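Local coordinates for Nop domain-containing protein (PDB 1NT2) that probably binds box C/D guide RNA and pairs with the fibrillarin-like protein in the core of archaeal box C/D ribonucleoprotein particles, at residues R2-F7 with S24-N30; V150-L154 with G200-L204; M161-V165 with A231-F236; K218-L223 with S247-Y252. Residues are numbered along the deposited sequence.

Interaction 1. Residues R2-F7 with S24-N30; sequences RYNLWF and SFLKAEN
R2-F7 runs extended past the end of helix 21-27 and the following loop. R2 to L5 are near-beta in backbone, with Y3 and N4 in a weakly bonded strand, and W6 turns to helical angles. The CA atoms of N4 and A28 lie 4.7 Å apart, those of W6 and F25 4.3 Å. R2 is all-trans, and its NH2 makes a salt bridge of 2.8 Å to OE1 of E29 (chi1 p, chi2 t). The N30 side-chain amide, chi1 m, meets the N4 backbone much as a strand would: N4 N donates to N30 OD1 at 3.3 Å, and N30 ND2 gives a weak bond to N4 O at 2.8 Å. S24, chi1 p, donates from OG to W6 O at 2.6 Å. W6, also p, sets CB 3.8 Å from F25 CD1, while its indole leads away. Strand 3-4 pairs with 9-10 in an antiparallel hairpin. W6 packs on helices 38-43 and 50-71, L26 on helix 217-236, and F25 and A28 on I123 of the fibrillarin-like protein.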
# COMPACT_ATOMS: atom_id res chain seq x y z
N ARG B 2 -30.20 -5.31 -41.34
CA ARG B 2 -29.34 -6.46 -41.07
C ARG B 2 -29.76 -7.18 -39.79
O ARG B 2 -29.80 -6.59 -38.71
CB ARG B 2 -27.88 -6.02 -40.93
CG ARG B 2 -26.96 -7.11 -40.38
CD ARG B 2 -25.58 -6.59 -40.00
NE ARG B 2 -24.91 -7.51 -39.07
CZ ARG B 2 -23.74 -7.29 -38.48
NH1 ARG B 2 -23.07 -6.16 -38.70
NH2 ARG B 2 -23.24 -8.19 -37.63
N TYR B 3 -30.09 -8.46 -39.93
CA TYR B 3 -30.48 -9.26 -38.78
C TYR B 3 -29.49 -10.42 -38.66
O TYR B 3 -29.11 -11.01 -39.66
CB TYR B 3 -31.91 -9.77 -38.94
CG TYR B 3 -32.97 -8.72 -38.67
CD1 TYR B 3 -33.86 -8.32 -39.68
CD2 TYR B 3 -33.13 -8.17 -37.40
CE1 TYR B 3 -34.87 -7.40 -39.42
CE2 TYR B 3 -34.13 -7.25 -37.14
CZ TYR B 3 -35.00 -6.87 -38.14
OH TYR B 3 -36.02 -5.97 -37.85
N ASN B 4 -29.07 -10.72 -37.44
CA ASN B 4 -28.12 -11.79 -37.21
C ASN B 4 -28.76 -13.02 -36.57
O ASN B 4 -28.86 -13.11 -35.36
CB ASN B 4 -26.97 -11.30 -36.31
CG ASN B 4 -26.29 -10.05 -36.84
OD1 ASN B 4 -26.57 -8.93 -36.40
ND2 ASN B 4 -25.38 -10.23 -37.80
N LEU B 5 -29.20 -13.95 -37.40
CA LEU B 5 -29.81 -15.17 -36.89
C LEU B 5 -28.74 -16.25 -36.86
O LEU B 5 -27.71 -16.12 -37.52
CB LEU B 5 -30.97 -15.58 -37.78
CG LEU B 5 -31.89 -14.42 -38.20
CD1 LEU B 5 -33.15 -15.00 -38.83
CD2 LEU B 5 -32.24 -13.53 -37.01
N TRP B 6 -28.97 -17.31 -36.10
CA TRP B 6 -27.98 -18.38 -35.97
C TRP B 6 -27.51 -19.08 -37.24
O TRP B 6 -26.45 -19.71 -37.23
CB TRP B 6 -28.45 -19.44 -34.97
CG TRP B 6 -29.59 -20.31 -35.42
CD1 TRP B 6 -30.93 -20.08 -35.25
CD2 TRP B 6 -29.48 -21.59 -36.05
NE1 TRP B 6 -31.66 -21.14 -35.73
CE2 TRP B 6 -30.80 -22.08 -36.23
CE3 TRP B 6 -28.40 -22.38 -36.48
CZ2 TRP B 6 -31.06 -23.32 -36.82
CZ3 TRP B 6 -28.67 -23.61 -37.07
CH2 TRP B 6 -29.99 -24.07 -37.23
N PHE B 7 -28.28 -18.98 -38.32
CA PHE B 7 -27.88 -19.62 -39.58
C PHE B 7 -27.33 -18.63 -40.60
O PHE B 7 -26.55 -19.00 -41.48
CB PHE B 7 -29.03 -20.43 -40.21
CG PHE B 7 -30.38 -19.76 -40.12
CD1 PHE B 7 -31.20 -19.95 -39.01
CD2 PHE B 7 -30.81 -18.91 -41.14
CE1 PHE B 7 -32.44 -19.32 -38.91
CE2 PHE B 7 -32.05 -18.28 -41.05
CZ PHE B 7 -32.86 -18.47 -39.93
N SER B 24 -21.86 -17.91 -36.26
CA SER B 24 -23.01 -17.00 -36.21
C SER B 24 -23.91 -17.29 -35.02
O SER B 24 -24.71 -16.45 -34.61
CB SER B 24 -23.83 -17.09 -37.50
OG SER B 24 -24.26 -18.42 -37.72
N PHE B 25 -23.79 -18.50 -34.49
CA PHE B 25 -24.57 -18.90 -33.34
C PHE B 25 -24.10 -18.01 -32.20
O PHE B 25 -24.90 -17.48 -31.43
CB PHE B 25 -24.28 -20.36 -32.98
CG PHE B 25 -25.18 -20.92 -31.93
CD1 PHE B 25 -26.50 -21.26 -32.24
CD2 PHE B 25 -24.73 -21.08 -30.62
CE1 PHE B 25 -27.35 -21.76 -31.26
CE2 PHE B 25 -25.58 -21.58 -29.64
CZ PHE B 25 -26.89 -21.92 -29.96
N LEU B 26 -22.78 -17.88 -32.12
CA LEU B 26 -22.12 -17.06 -31.11
C LEU B 26 -22.22 -15.60 -31.52
O LEU B 26 -22.00 -14.69 -30.70
CB LEU B 26 -20.65 -17.47 -30.99
CG LEU B 26 -20.41 -18.92 -30.58
CD1 LEU B 26 -18.94 -19.29 -30.75
CD2 LEU B 26 -20.85 -19.12 -29.14
N LYS B 27 -22.57 -15.38 -32.78
CA LYS B 27 -22.69 -14.04 -33.36
C LYS B 27 -24.10 -13.50 -33.51
O LYS B 27 -24.26 -12.37 -33.93
CB LYS B 27 -21.99 -14.01 -34.73
CG LYS B 27 -20.48 -14.22 -34.66
CD LYS B 27 -19.84 -14.49 -36.02
CE LYS B 27 -19.94 -13.31 -36.97
NZ LYS B 27 -19.25 -13.61 -38.25
N ALA B 28 -25.12 -14.30 -33.17
CA ALA B 28 -26.51 -13.85 -33.29
C ALA B 28 -26.81 -12.59 -32.46
O ALA B 28 -27.66 -12.61 -31.57
CB ALA B 28 -27.44 -14.97 -32.88
N GLU B 29 -26.12 -11.51 -32.80
CA GLU B 29 -26.24 -10.20 -32.15
C GLU B 29 -27.37 -9.33 -32.72
O GLU B 29 -27.34 -8.91 -33.89
CB GLU B 29 -24.89 -9.43 -32.25
CG GLU B 29 -24.33 -9.22 -33.71
CD GLU B 29 -23.01 -8.39 -33.81
OE1 GLU B 29 -22.44 -8.32 -34.93
OE2 GLU B 29 -22.56 -7.82 -32.78
N ASN B 30 -28.38 -9.07 -31.90
CA ASN B 30 -29.50 -8.24 -32.30
C ASN B 30 -29.86 -7.47 -31.04
O ASN B 30 -30.11 -8.08 -30.02
CB ASN B 30 -30.67 -9.11 -32.74
CG ASN B 30 -30.49 -9.66 -34.15
OD1 ASN B 30 -30.51 -8.91 -35.12
ND2 ASN B 30 -30.31 -10.96 -34.26

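Interaction 2. Residues V150-L154 with G200-L204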
# COMPACT_ATOMS: atom_id res chain seq x y z
N VAL B 150 -3.21 -6.11 -24.13
CA VAL B 150 -4.51 -5.64 -23.67
C VAL B 150 -5.51 -6.78 -23.43
O VAL B 150 -6.03 -6.95 -22.32
CB VAL B 150 -5.13 -4.69 -24.71
CG1 VAL B 150 -6.27 -3.92 -24.09
CG2 VAL B 150 -4.07 -3.78 -25.25
N ALA B 151 -5.77 -7.55 -24.48
CA ALA B 151 -6.70 -8.66 -24.41
C ALA B 151 -6.57 -9.44 -23.10
O ALA B 151 -7.57 -9.75 -22.45
CB ALA B 151 -6.48 -9.60 -25.60
N ALA B 152 -5.34 -9.73 -22.70
CA ALA B 152 -5.13 -10.50 -21.49
C ALA B 152 -5.50 -9.76 -20.21
O ALA B 152 -5.89 -10.38 -19.22
CB ALA B 152 -3.69 -10.97 -21.43
N LYS B 153 -5.38 -8.44 -20.22
CA LYS B 153 -5.72 -7.68 -19.02
C LYS B 153 -7.22 -7.66 -18.81
O LYS B 153 -7.70 -7.77 -17.68
CB LYS B 153 -5.18 -6.24 -19.11
CG LYS B 153 -5.62 -5.32 -17.95
CD LYS B 153 -5.20 -5.78 -16.55
CE LYS B 153 -5.39 -4.65 -15.53
NZ LYS B 153 -5.02 -4.98 -14.13
N LEU B 154 -7.97 -7.51 -19.89
CA LEU B 154 -9.41 -7.52 -19.75
C LEU B 154 -9.77 -8.83 -19.07
O LEU B 154 -10.51 -8.84 -18.09
CB LEU B 154 -10.09 -7.49 -21.11
CG LEU B 154 -9.97 -6.21 -21.92
CD1 LEU B 154 -10.72 -6.39 -23.23
CD2 LEU B 154 -10.53 -5.05 -21.12
N GLY B 200 -10.99 3.15 -20.48
CA GLY B 200 -10.35 1.87 -20.25
C GLY B 200 -9.14 1.63 -21.13
O GLY B 200 -8.77 2.49 -21.95
N ILE B 201 -8.51 0.48 -20.98
CA ILE B 201 -7.33 0.17 -21.77
C ILE B 201 -7.65 0.05 -23.25
O ILE B 201 -6.77 0.17 -24.10
CB ILE B 201 -6.65 -1.13 -21.28
CG1 ILE B 201 -7.72 -2.11 -20.78
CG2 ILE B 201 -5.62 -0.80 -20.21
CD1 ILE B 201 -7.22 -3.51 -20.48
N ILE B 202 -8.91 -0.19 -23.59
CA ILE B 202 -9.25 -0.32 -25.00
C ILE B 202 -9.11 1.04 -25.68
O ILE B 202 -9.04 1.12 -26.91
CB ILE B 202 -10.69 -0.82 -25.22
CG1 ILE B 202 -11.69 0.25 -24.79
CG2 ILE B 202 -10.93 -2.09 -24.44
CD1 ILE B 202 -13.04 -0.01 -25.35
N PHE B 203 -9.07 2.09 -24.87
CA PHE B 203 -8.96 3.45 -25.40
C PHE B 203 -7.59 3.74 -25.99
O PHE B 203 -7.44 4.67 -26.78
CB PHE B 203 -9.28 4.47 -24.31
CG PHE B 203 -10.68 5.01 -24.39
CD1 PHE B 203 -11.77 4.16 -24.32
CD2 PHE B 203 -10.90 6.38 -24.54
CE1 PHE B 203 -13.08 4.67 -24.40
CE2 PHE B 203 -12.20 6.90 -24.63
CZ PHE B 203 -13.29 6.04 -24.56
N LEU B 204 -6.59 2.94 -25.62
CA LEU B 204 -5.24 3.14 -26.13
C LEU B 204 -4.96 2.45 -27.46
O LEU B 204 -3.85 2.54 -28.00
CB LEU B 204 -4.22 2.71 -25.07
CG LEU B 204 -4.05 3.69 -23.90
CD1 LEU B 204 -3.75 5.07 -24.48
CD2 LEU B 204 -5.30 3.76 -23.03
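Apolar packing makes up the whole contact. I201 is the projecting residue: its CD1 lies 3.8 Å from V150 CG1, 3.7 Å from L154 CD2 and 3.5 Å from K153 CG, so one methyl fits among three side chains of a single helix turn. These are positions i, i+3 and i+4 of helix 148-158. I202 adds a looser touch, CG2 to L154 CD2 at 4.5 Å. The backbones stay well apart, with V150 CA 6.7 Å from I201 CA. This is a helix packed against a short 3-10 turn, residues 201-204, within the Nop family region. The turn comes between helices 169-172 and 206-209. Within it, F203 N bonds to G200 O at 3.0 Å and L204 N to I201 O at 3.2 Å. Polar groups play their part elsewhere. K153 offers only its aliphatic stem to I201, and its NZ makes salt bridges with E85 and E156. Around the contact, L154 also packs on L227, and I202 on A220 and A224, all three of them on helix 217-236.

Interaction 3. Residues M161-V165 with A231-F236; sequences MERLV and AKIDYF
Two helices pack roughly antiparallel, short helix 161-165 against the end of helix 217-236. Their local axes approach to 9.5 Å and cross at -148°. V165 CA is 5.4 Å from K232 CA, and M161 CA 6.7 Å from Y235 CA. A231 points toward the partner, its CB 4.1 Å from L164 CD2. K232 presents backbone, its CA 3.3 Å from V165 CG2, while its side chain leads away. V165, chi1 106°, is a single knob in the hole of A231, K232, Y235 and F236, joining two helices of the Nop-family region. D234 CB lies 4.0 Å from M161 CE. Y235, chi1 t, spreads its ring under M161 (chi1 and chi2 m). M161 CB stands 3.7 Å from the ring centroid in a CH-pi contact, and SD, 5.3 Å from that centroid, adds an oblique Met-aromatic contact. Y235 OH is 3.3 Å from E162 CB. F236, chi1 m, brings CE2 to 4.1 Å from V165 CG2 and packs on L111 of the fibrillarin-like protein.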
# COMPACT_ATOMS: atom_id res chain seq x y z
N MET B 161 -12.79 -16.45 -18.29
CA MET B 161 -13.43 -16.36 -19.59
C MET B 161 -14.92 -16.18 -19.45
O MET B 161 -15.45 -15.15 -19.84
CB MET B 161 -13.14 -17.59 -20.46
CG MET B 161 -11.81 -17.51 -21.21
SD MET B 161 -11.76 -16.23 -22.48
CE MET B 161 -11.62 -17.24 -24.00
N GLU B 162 -15.60 -17.17 -18.88
CA GLU B 162 -17.05 -17.06 -18.73
C GLU B 162 -17.45 -15.80 -17.98
O GLU B 162 -18.52 -15.24 -18.21
CB GLU B 162 -17.62 -18.31 -18.05
CG GLU B 162 -17.19 -18.54 -16.61
CD GLU B 162 -18.17 -19.46 -15.86
OE1 GLU B 162 -18.42 -20.60 -16.33
OE2 GLU B 162 -18.69 -19.03 -14.80
N ARG B 163 -16.59 -15.34 -17.08
CA ARG B 163 -16.86 -14.14 -16.31
C ARG B 163 -16.82 -12.90 -17.21
O ARG B 163 -17.51 -11.92 -16.96
CB ARG B 163 -15.83 -13.97 -15.19
CG ARG B 163 -16.40 -14.09 -13.78
CD ARG B 163 -17.58 -13.13 -13.58
NE ARG B 163 -17.18 -11.73 -13.64
CZ ARG B 163 -18.02 -10.71 -13.72
NH1 ARG B 163 -19.34 -10.92 -13.76
NH2 ARG B 163 -17.56 -9.46 -13.75
N LEU B 164 -15.99 -12.95 -18.26
CA LEU B 164 -15.84 -11.83 -19.18
C LEU B 164 -16.89 -11.87 -20.28
O LEU B 164 -17.49 -10.85 -20.63
CB LEU B 164 -14.45 -11.88 -19.83
CG LEU B 164 -14.24 -11.19 -21.18
CD1 LEU B 164 -14.26 -9.69 -21.02
CD2 LEU B 164 -12.92 -11.63 -21.75
N VAL B 165 -17.11 -13.07 -20.79
CA VAL B 165 -18.05 -13.30 -21.87
C VAL B 165 -19.45 -12.75 -21.60
O VAL B 165 -20.24 -12.61 -22.53
CB VAL B 165 -18.12 -14.82 -22.19
CG1 VAL B 165 -19.41 -15.41 -21.68
CG2 VAL B 165 -17.95 -15.04 -23.67
N ALA B 231 -14.60 -12.12 -27.73
CA ALA B 231 -14.46 -12.84 -26.48
C ALA B 231 -15.34 -14.09 -26.43
O ALA B 231 -14.90 -15.14 -25.97
CB ALA B 231 -14.82 -11.91 -25.32
N LYS B 232 -16.58 -13.97 -26.92
CA LYS B 232 -17.50 -15.11 -26.91
C LYS B 232 -17.08 -16.15 -27.93
O LYS B 232 -17.08 -17.36 -27.65
CB LYS B 232 -18.91 -14.65 -27.22
CG LYS B 232 -19.91 -15.78 -27.20
CD LYS B 232 -21.22 -15.38 -27.84
CE LYS B 232 -21.94 -14.26 -27.08
NZ LYS B 232 -23.25 -13.94 -27.71
N ILE B 233 -16.73 -15.68 -29.11
CA ILE B 233 -16.32 -16.59 -30.16
C ILE B 233 -15.04 -17.32 -29.79
O ILE B 233 -14.86 -18.47 -30.15
CB ILE B 233 -16.18 -15.84 -31.48
CG1 ILE B 233 -17.49 -15.09 -31.76
CG2 ILE B 233 -15.85 -16.82 -32.61
CD1 ILE B 233 -17.54 -14.36 -33.06
N ASP B 234 -14.14 -16.66 -29.05
CA ASP B 234 -12.90 -17.30 -28.63
C ASP B 234 -13.20 -18.46 -27.68
O ASP B 234 -12.72 -19.59 -27.86
CB ASP B 234 -12.02 -16.31 -27.87
CG ASP B 234 -11.32 -15.34 -28.77
OD1 ASP B 234 -10.64 -15.81 -29.70
OD2 ASP B 234 -11.43 -14.12 -28.54
N TYR B 235 -14.00 -18.15 -26.67
CA TYR B 235 -14.41 -19.06 -25.61
C TYR B 235 -15.27 -20.26 -26.04
O TYR B 235 -15.22 -21.31 -25.41
CB TYR B 235 -15.12 -18.23 -24.54
CG TYR B 235 -15.47 -18.95 -23.26
CD1 TYR B 235 -16.74 -18.81 -22.70
CD2 TYR B 235 -14.55 -19.75 -22.60
CE1 TYR B 235 -17.09 -19.47 -21.52
CE2 TYR B 235 -14.88 -20.41 -21.42
CZ TYR B 235 -16.16 -20.27 -20.89
OH TYR B 235 -16.52 -20.94 -19.74
N PHE B 236 -16.06 -20.11 -27.11
CA PHE B 236 -16.93 -21.20 -27.55
C PHE B 236 -16.53 -21.87 -28.86
O PHE B 236 -16.93 -23.01 -29.14
CB PHE B 236 -18.36 -20.69 -27.66
CG PHE B 236 -18.93 -20.24 -26.36
CD1 PHE B 236 -19.16 -21.15 -25.35
CD2 PHE B 236 -19.23 -18.90 -26.15
CE1 PHE B 236 -19.68 -20.73 -24.12
CE2 PHE B 236 -19.75 -18.47 -24.93
CZ PHE B 236 -19.98 -19.39 -23.91

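Interaction 4. Residues K218-L223 with S247-Y252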
# COMPACT_ATOMS: atom_id res chain seq x y z
N LYS B 218 -16.86 7.18 -30.08
CA LYS B 218 -17.78 6.41 -30.91
C LYS B 218 -17.06 5.22 -31.54
O LYS B 218 -17.68 4.36 -32.15
CB LYS B 218 -18.38 7.31 -31.99
CG LYS B 218 -19.64 8.07 -31.56
CD LYS B 218 -19.54 8.71 -30.17
CE LYS B 218 -18.63 9.94 -30.13
NZ LYS B 218 -18.65 10.61 -28.79
N MET B 219 -15.74 5.20 -31.38
CA MET B 219 -14.93 4.11 -31.90
C MET B 219 -14.85 3.05 -30.80
O MET B 219 -14.98 1.85 -31.06
CB MET B 219 -13.53 4.60 -32.24
CG MET B 219 -12.61 3.55 -32.84
SD MET B 219 -13.25 2.88 -34.37
CE MET B 219 -13.34 1.18 -33.99
N ALA B 220 -14.62 3.51 -29.58
CA ALA B 220 -14.53 2.60 -28.45
C ALA B 220 -15.80 1.76 -28.44
O ALA B 220 -15.75 0.53 -28.47
CB ALA B 220 -14.41 3.40 -27.15
N ARG B 221 -16.95 2.44 -28.42
CA ARG B 221 -18.24 1.78 -28.40
C ARG B 221 -18.35 0.65 -29.42
O ARG B 221 -18.90 -0.42 -29.11
CB ARG B 221 -19.35 2.79 -28.66
CG ARG B 221 -19.58 3.79 -27.54
CD ARG B 221 -20.48 4.92 -28.03
NE ARG B 221 -21.58 4.40 -28.85
CZ ARG B 221 -22.23 5.10 -29.78
NH1 ARG B 221 -21.89 6.36 -30.01
NH2 ARG B 221 -23.21 4.53 -30.48
N PHE B 222 -17.85 0.88 -30.63
CA PHE B 222 -17.90 -0.15 -31.67
C PHE B 222 -16.87 -1.22 -31.40
O PHE B 222 -17.14 -2.41 -31.52
CB PHE B 222 -17.65 0.45 -33.06
CG PHE B 222 -17.84 -0.54 -34.20
CD1 PHE B 222 -19.12 -0.88 -34.63
CD2 PHE B 222 -16.74 -1.17 -34.80
CE1 PHE B 222 -19.30 -1.83 -35.65
CE2 PHE B 222 -16.92 -2.11 -35.82
CZ PHE B 222 -18.19 -2.45 -36.24
N LEU B 223 -15.67 -0.79 -31.02
CA LEU B 223 -14.58 -1.72 -30.71
C LEU B 223 -14.99 -2.62 -29.55
O LEU B 223 -14.83 -3.83 -29.59
CB LEU B 223 -13.31 -0.95 -30.36
CG LEU B 223 -12.06 -1.79 -30.08
CD1 LEU B 223 -11.74 -2.66 -31.29
CD2 LEU B 223 -10.89 -0.87 -29.75
N SER B 247 -14.65 -5.66 -39.76
CA SER B 247 -15.60 -4.64 -39.34
C SER B 247 -14.94 -3.43 -38.68
O SER B 247 -15.32 -2.29 -38.95
CB SER B 247 -16.60 -5.25 -38.36
OG SER B 247 -15.95 -5.69 -37.18
N ILE B 248 -13.96 -3.70 -37.82
CA ILE B 248 -13.26 -2.65 -37.09
C ILE B 248 -12.45 -1.70 -37.97
O ILE B 248 -12.55 -0.48 -37.82
CB ILE B 248 -12.33 -3.27 -36.04
CG1 ILE B 248 -13.06 -4.37 -35.27
CG2 ILE B 248 -11.86 -2.19 -35.08
CD1 ILE B 248 -14.30 -3.91 -34.52
N ARG B 249 -11.64 -2.25 -38.87
CA ARG B 249 -10.83 -1.44 -39.77
C ARG B 249 -11.74 -0.60 -40.65
O ARG B 249 -11.50 0.58 -40.87
CB ARG B 249 -9.96 -2.33 -40.66
CG ARG B 249 -9.18 -1.60 -41.76
CD ARG B 249 -8.07 -0.73 -41.18
NE ARG B 249 -7.31 -0.02 -42.21
CZ ARG B 249 -6.30 0.82 -41.97
NH1 ARG B 249 -5.92 1.05 -40.72
NH2 ARG B 249 -5.68 1.42 -42.97
N ARG B 250 -12.78 -1.24 -41.16
CA ARG B 250 -13.75 -0.57 -42.02
C ARG B 250 -14.40 0.60 -41.28
O ARG B 250 -14.33 1.74 -41.72
CB ARG B 250 -14.82 -1.57 -42.45
CG ARG B 250 -15.81 -1.05 -43.47
CD ARG B 250 -16.98 -2.00 -43.62
NE ARG B 250 -16.55 -3.40 -43.72
CZ ARG B 250 -15.89 -3.92 -44.75
NH1 ARG B 250 -15.55 -3.16 -45.79
NH2 ARG B 250 -15.56 -5.20 -44.74
N ARG B 251 -15.03 0.29 -40.14
CA ARG B 251 -15.71 1.31 -39.33
C ARG B 251 -14.72 2.41 -38.98
O ARG B 251 -15.10 3.55 -38.71
CB ARG B 251 -16.25 0.66 -38.05
CG ARG B 251 -17.39 1.41 -37.35
CD ARG B 251 -16.91 2.67 -36.65
NE ARG B 251 -17.94 3.28 -35.80
CZ ARG B 251 -19.14 3.65 -36.22
NH1 ARG B 251 -19.49 3.47 -37.49
NH2 ARG B 251 -19.99 4.21 -35.38
N TYR B 252 -13.45 2.06 -38.99
CA TYR B 252 -12.38 3.00 -38.68
C TYR B 252 -12.22 3.99 -39.82
O TYR B 252 -12.16 5.20 -39.60
CB TYR B 252 -11.08 2.24 -38.46
CG TYR B 252 -9.89 3.11 -38.17
CD1 TYR B 252 -9.82 3.89 -37.03
CD2 TYR B 252 -8.80 3.11 -39.04
CE1 TYR B 252 -8.69 4.65 -36.75
CE2 TYR B 252 -7.67 3.87 -38.76
CZ TYR B 252 -7.62 4.63 -37.62
OH TYR B 252 -6.49 5.36 -37.34
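The F222 ring is the main bump on helix 217-236. It points at helix 243-254 and enters the hollow of S247, I248 and R251. Its CE2 is 3.4 Å from I248 CD1 and 3.5 Å from S247 O. R251 lies over one ring face, its CG 3.6 Å from the F222 ring centroid in a CH-pi contact. In return, the I248 side chain, leaving its helix sideways, meets M219 and L223. Its CG2 is 3.8 Å from both M219 CE and L223 CD1. Further along, M219 SD sits at the edge of the Y252 ring, 4.5 Å from Y252 CD1. The local axes, 10.5 Å apart, run almost antiparallel at 163°, pairing L223 with I248 and M219 with Y252. Helices 217-236 and 243-254 follow each other in the chain as a helical hairpin of the Nop-family region. M219 and I248 reach helix 206-209, through I208 and F207. Cohesion therefore comes from apolar and CH-pi contacts, with the aliphatic part of R251 covering an aromatic ring at a partly exposed margin.

How the interactions relate
Helix 217-236 is the common element. Interaction 3 uses its end and interaction 4 its beginning, with centres about 20 Å apart. Interaction 2 meets it from the side, where F203 and I202 pack on A220. Interaction 1 meets it at its C-terminal end, beside interaction 3: L26 packs on I233 and F236, and K27 on I233. Interaction 3 is buried, the other three partly buried. Interactions 2, 3 and 4 are apolar, with CH-pi contacts in 3 and 4. Interaction 1 is the polar one, with hydrogen bonds to the backbone of N4 and W6 and a salt bridge, beside a small apolar contact. Interactions 1 and 3 adjoin the fibrillarin-like chain; no other chain touches 2 or 4.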